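Local coordinates for ALDH21) (Physcomitrella patens subsp. patens, PDB 5MZ5), which is an NADP(+)-dependent succinic semialdehyde dehydrogenase of the aldehyde dehydrogenase family, oxidising its aldehyde substrate to the corresponding acid, at residues E105-E110 against L222-I227; A408-E413 against V419-K424. All coordinates share one frame; numbering follows the deposited sequence.

Contact 1 of 2, residues E105-E110 against L222-I227; sequences EKVVAE and LILGEI
Leu224 is the first residue of 222-227 to touch 105-110, and it does so with one methyl: CD2 lies 3.9 Å from Val107 CG1, the two side chains crossing at about a right angle. Phe144 of helix 130-151 touches both residues, so the pair is part of a three-helix apolar cluster. One turn further on, Ile227 gives the largest share of the contact. Its CG2 stands anti to the backbone N and reaches the backbone of the other helix, 3.8 Å from Val107 CA. The same methyl packs 3.8 Å from Glu110 CB, one turn along the helix, and also meets Val107 CG2 at 3.9 Å; it thus lies against two residues one turn apart. The axes of 105-110 and 222-227 come within 10.5 Å, with 119° between their N-to-C directions. Helix 219-229 is the crossover between the parallel strands 209-212 and 239-241 of the Rossmann-type cofactor domain, and helix 97-113 packs across it from an earlier part of the chain. The other branch of Ile227, CG1, faces the acid: Glu110 bends at chi2 (-79°), which turns its chain back so that OE1 comes 3.6 Å from Ile227 CG1. OE1 is also in a salt bridge with Lys230, so the oxygen that rests on Ile227 has its charge matched.

Contact 2 of 2, residues A408-E413 against V419-K424; sequences ANARKE and VVLLYK
Arg411 NH2 is held twice, by a salt bridge to Glu434 and a hydrogen bond to the backbone O of Asn437, while the aliphatic part of the same side chain lies against strand 419-425. With CG anti to the backbone N (chi1 174°) and a bend at chi2, the chain passes Tyr423, its CD 3.3 Å from Tyr423 OH. The hydroxyl lies at the edge of the guanidinium, near its plane, and the tyrosine ring is turned 73° from that plane. Tyr423 OH itself is hydrogen-bonded to the backbone O of Val404. Nearer the helix backbone, Leu421 directs one methyl at the turn: CD1 is 3.4 Å from Ala410 O and also packs on CA and CB of Arg411. Ala410 CB adds a looser apolar touch, 4.3 Å from Leu421 CD1. Shortening Arg411 to an alanine removes the guanidinium, and Glu434 and Asn437 O would probably lose this partner, with a gap opening beside Tyr423 OH where CG and CD now pack. Helix 409-412, which packs on Leu421 and Tyr423, is the short connection of a beta-alpha-beta crossover, leading from strand 395-402 to the parallel strand 419-425 beside it.

In the fold
Contact 1 and contact 2 lie on opposite sides of the chain's centre, their own centres 40 Å apart and their nearest atoms about 28 Å apart. They come in series along the chain, 105-110 and 222-227 being joined before 408-413 and 419-424. No helix or sheet is common to them. Contact 1 packs an early helix on a crossover helix of the Rossmann-type sheet that holds 182-185 and 260-264; the side chain of Leu224 is about 9 Å from that of the NADP(+)-binding Ser186. Contact 2 belongs to the other large sheet, which includes 323-329 and 443-447, and the side chain of Ala410 is about 10 Å from that of Glu414, another NADP(+)-binding residue. The two thus fall in the cofactor-binding and catalytic alpha/beta units of one aldehyde dehydrogenase subunit.

Contact 1 of 2, residues E105-E110 against L222-I227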
# COMPACT_ATOMS: atom_id res chain seq x y z
N GLU A 105 10.54 -22.91 1.72
CA GLU A 105 11.95 -22.92 1.35
C GLU A 105 12.48 -24.34 1.24
O GLU A 105 13.35 -24.61 0.40
CB GLU A 105 12.80 -22.10 2.34
CG GLU A 105 12.55 -20.61 2.24
CD GLU A 105 13.39 -19.77 3.18
OE1 GLU A 105 13.53 -20.13 4.37
OE2 GLU A 105 13.89 -18.72 2.73
N LYS A 106 11.96 -25.26 2.08
CA LYS A 106 12.33 -26.67 2.04
C LYS A 106 11.78 -27.33 0.77
O LYS A 106 12.44 -28.19 0.21
CB LYS A 106 11.88 -27.41 3.31
CG LYS A 106 12.80 -27.16 4.49
CD LYS A 106 12.27 -27.83 5.76
CE LYS A 106 13.15 -27.52 6.95
NZ LYS A 106 12.99 -28.51 8.04
N VAL A 107 10.60 -26.87 0.28
CA VAL A 107 10.01 -27.36 -0.97
C VAL A 107 10.91 -26.88 -2.14
O VAL A 107 11.24 -27.69 -3.00
CB VAL A 107 8.52 -26.91 -1.15
CG1 VAL A 107 7.98 -27.33 -2.52
CG2 VAL A 107 7.64 -27.46 -0.04
N VAL A 108 11.33 -25.60 -2.13
CA VAL A 108 12.23 -25.00 -3.13
C VAL A 108 13.54 -25.84 -3.25
O VAL A 108 13.90 -26.24 -4.36
CB VAL A 108 12.51 -23.50 -2.83
CG1 VAL A 108 13.68 -22.95 -3.66
CG2 VAL A 108 11.26 -22.65 -3.04
N ALA A 109 14.17 -26.16 -2.09
CA ALA A 109 15.40 -26.95 -2.00
C ALA A 109 15.24 -28.38 -2.55
O ALA A 109 16.12 -28.85 -3.27
CB ALA A 109 15.90 -26.99 -0.55
N GLU A 110 14.11 -29.03 -2.24
CA GLU A 110 13.82 -30.38 -2.74
C GLU A 110 13.51 -30.41 -4.24
O GLU A 110 13.92 -31.35 -4.91
CB GLU A 110 12.72 -31.05 -1.92
CG GLU A 110 13.26 -32.07 -0.91
CD GLU A 110 13.63 -33.42 -1.50
OE1 GLU A 110 12.71 -34.21 -1.81
OE2 GLU A 110 14.85 -33.69 -1.64
N LEU A 222 1.85 -35.79 -6.48
CA LEU A 222 2.27 -36.80 -5.51
C LEU A 222 3.72 -36.62 -5.09
O LEU A 222 4.04 -36.95 -3.95
CB LEU A 222 1.97 -38.23 -6.01
CG LEU A 222 0.46 -38.59 -6.13
CD1 LEU A 222 0.28 -39.94 -6.84
CD2 LEU A 222 -0.25 -38.56 -4.76
N ILE A 223 4.57 -36.07 -5.98
CA ILE A 223 5.96 -35.72 -5.70
C ILE A 223 5.96 -34.56 -4.71
O ILE A 223 6.70 -34.62 -3.73
CB ILE A 223 6.80 -35.44 -7.00
CG1 ILE A 223 7.03 -36.75 -7.80
CG2 ILE A 223 8.15 -34.78 -6.67
CD1 ILE A 223 7.57 -36.54 -9.31
N LEU A 224 5.05 -33.55 -4.88
CA LEU A 224 4.93 -32.45 -3.91
C LEU A 224 4.55 -33.01 -2.53
O LEU A 224 5.13 -32.59 -1.53
CB LEU A 224 4.00 -31.30 -4.34
CG LEU A 224 4.54 -30.33 -5.41
CD1 LEU A 224 3.43 -29.38 -5.90
CD2 LEU A 224 5.75 -29.51 -4.90
N GLY A 225 3.67 -34.02 -2.52
CA GLY A 225 3.21 -34.76 -1.35
C GLY A 225 4.34 -35.45 -0.62
O GLY A 225 4.42 -35.35 0.60
N GLU A 226 5.28 -36.09 -1.37
CA GLU A 226 6.47 -36.76 -0.82
C GLU A 226 7.36 -35.73 -0.13
O GLU A 226 7.86 -35.98 0.97
CB GLU A 226 7.29 -37.45 -1.92
CG GLU A 226 6.68 -38.69 -2.54
CD GLU A 226 7.38 -39.17 -3.80
OE1 GLU A 226 6.69 -39.77 -4.65
OE2 GLU A 226 8.60 -38.93 -3.96
N ILE A 227 7.57 -34.59 -0.81
CA ILE A 227 8.38 -33.48 -0.31
C ILE A 227 7.74 -32.94 0.99
O ILE A 227 8.43 -32.85 2.00
CB ILE A 227 8.53 -32.39 -1.41
CG1 ILE A 227 9.41 -32.91 -2.58
CG2 ILE A 227 9.05 -31.06 -0.82
CD1 ILE A 227 9.30 -32.13 -3.88

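Contact 2 of 2, residues A408-E413 against V419-K424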
# COMPACT_ATOMS: atom_id res chain seq x y z
N ALA A 408 -17.94 -21.35 -36.99
CA ALA A 408 -17.09 -22.54 -36.79
C ALA A 408 -16.62 -22.68 -35.34
O ALA A 408 -16.26 -21.68 -34.70
CB ALA A 408 -15.90 -22.50 -37.73
N ASN A 409 -16.63 -23.93 -34.82
CA ASN A 409 -16.21 -24.27 -33.46
C ASN A 409 -14.78 -23.85 -33.16
O ASN A 409 -14.49 -23.43 -32.03
CB ASN A 409 -16.36 -25.76 -33.18
CG ASN A 409 -17.77 -26.18 -32.89
OD1 ASN A 409 -18.48 -25.57 -32.09
ND2 ASN A 409 -18.19 -27.26 -33.52
N ALA A 410 -13.88 -23.93 -34.18
CA ALA A 410 -12.48 -23.54 -34.07
C ALA A 410 -12.36 -22.04 -33.74
O ALA A 410 -11.42 -21.65 -33.06
CB ALA A 410 -11.74 -23.86 -35.37
N ARG A 411 -13.33 -21.22 -34.18
CA ARG A 411 -13.35 -19.78 -33.91
C ARG A 411 -14.08 -19.41 -32.60
O ARG A 411 -13.59 -18.59 -31.83
CB ARG A 411 -13.90 -19.00 -35.13
CG ARG A 411 -14.11 -17.48 -34.95
CD ARG A 411 -12.87 -16.72 -34.45
NE ARG A 411 -13.15 -15.29 -34.24
CZ ARG A 411 -13.71 -14.79 -33.14
NH1 ARG A 411 -14.02 -15.57 -32.12
NH2 ARG A 411 -13.95 -13.49 -33.05
N LYS A 412 -15.23 -20.03 -32.36
CA LYS A 412 -16.11 -19.79 -31.22
C LYS A 412 -15.59 -20.36 -29.89
O LYS A 412 -15.74 -19.72 -28.84
CB LYS A 412 -17.51 -20.34 -31.57
CG LYS A 412 -18.62 -20.17 -30.52
CD LYS A 412 -20.02 -20.48 -31.08
CE LYS A 412 -20.20 -21.80 -31.83
NZ LYS A 412 -20.09 -22.99 -30.93
N GLU A 413 -15.00 -21.56 -29.92
CA GLU A 413 -14.56 -22.27 -28.72
C GLU A 413 -13.05 -22.36 -28.58
O GLU A 413 -12.31 -22.15 -29.54
CB GLU A 413 -15.14 -23.71 -28.69
CG GLU A 413 -16.62 -23.85 -29.01
CD GLU A 413 -17.59 -23.18 -28.05
OE1 GLU A 413 -17.24 -22.99 -26.86
OE2 GLU A 413 -18.72 -22.88 -28.49
N VAL A 419 -3.30 -25.04 -33.12
CA VAL A 419 -4.08 -24.42 -34.19
C VAL A 419 -4.15 -22.93 -34.00
O VAL A 419 -4.55 -22.47 -32.93
CB VAL A 419 -5.50 -25.05 -34.36
CG1 VAL A 419 -6.19 -24.53 -35.63
CG2 VAL A 419 -5.46 -26.57 -34.37
N VAL A 420 -3.80 -22.18 -35.07
CA VAL A 420 -3.85 -20.71 -35.09
C VAL A 420 -4.77 -20.23 -36.21
O VAL A 420 -4.62 -20.64 -37.36
CB VAL A 420 -2.44 -20.07 -35.19
CG1 VAL A 420 -2.53 -18.54 -35.30
CG2 VAL A 420 -1.56 -20.47 -34.01
N LEU A 421 -5.72 -19.36 -35.85
CA LEU A 421 -6.64 -18.75 -36.81
C LEU A 421 -6.14 -17.37 -37.19
O LEU A 421 -6.09 -16.48 -36.35
CB LEU A 421 -8.08 -18.70 -36.28
CG LEU A 421 -8.73 -20.02 -35.87
CD1 LEU A 421 -10.20 -19.85 -35.73
CD2 LEU A 421 -8.44 -21.14 -36.87
N LEU A 422 -5.71 -17.23 -38.45
CA LEU A 422 -5.15 -16.00 -39.01
C LEU A 422 -6.20 -15.11 -39.67
O LEU A 422 -7.05 -15.60 -40.43
CB LEU A 422 -4.04 -16.35 -40.01
CG LEU A 422 -3.26 -15.22 -40.69
CD1 LEU A 422 -2.54 -14.31 -39.66
CD2 LEU A 422 -2.27 -15.78 -41.68
N TYR A 423 -6.13 -13.81 -39.38
CA TYR A 423 -7.03 -12.78 -39.92
C TYR A 423 -6.26 -11.51 -40.25
O TYR A 423 -5.24 -11.20 -39.63
CB TYR A 423 -8.14 -12.43 -38.91
CG TYR A 423 -9.00 -13.60 -38.50
CD1 TYR A 423 -10.05 -14.04 -39.30
CD2 TYR A 423 -8.76 -14.29 -37.31
CE1 TYR A 423 -10.84 -15.14 -38.94
CE2 TYR A 423 -9.55 -15.38 -36.93
CZ TYR A 423 -10.58 -15.80 -37.75
OH TYR A 423 -11.37 -16.88 -37.40
N LYS A 424 -6.80 -10.76 -41.20
CA LYS A 424 -6.28 -9.48 -41.65
C LYS A 424 -7.25 -8.40 -41.15
O LYS A 424 -8.45 -8.65 -41.05
CB LYS A 424 -6.24 -9.46 -43.19
CG LYS A 424 -5.62 -8.20 -43.81
CD LYS A 424 -5.60 -8.21 -45.36
CE LYS A 424 -6.91 -8.20 -46.10
NZ LYS A 424 -6.70 -8.47 -47.55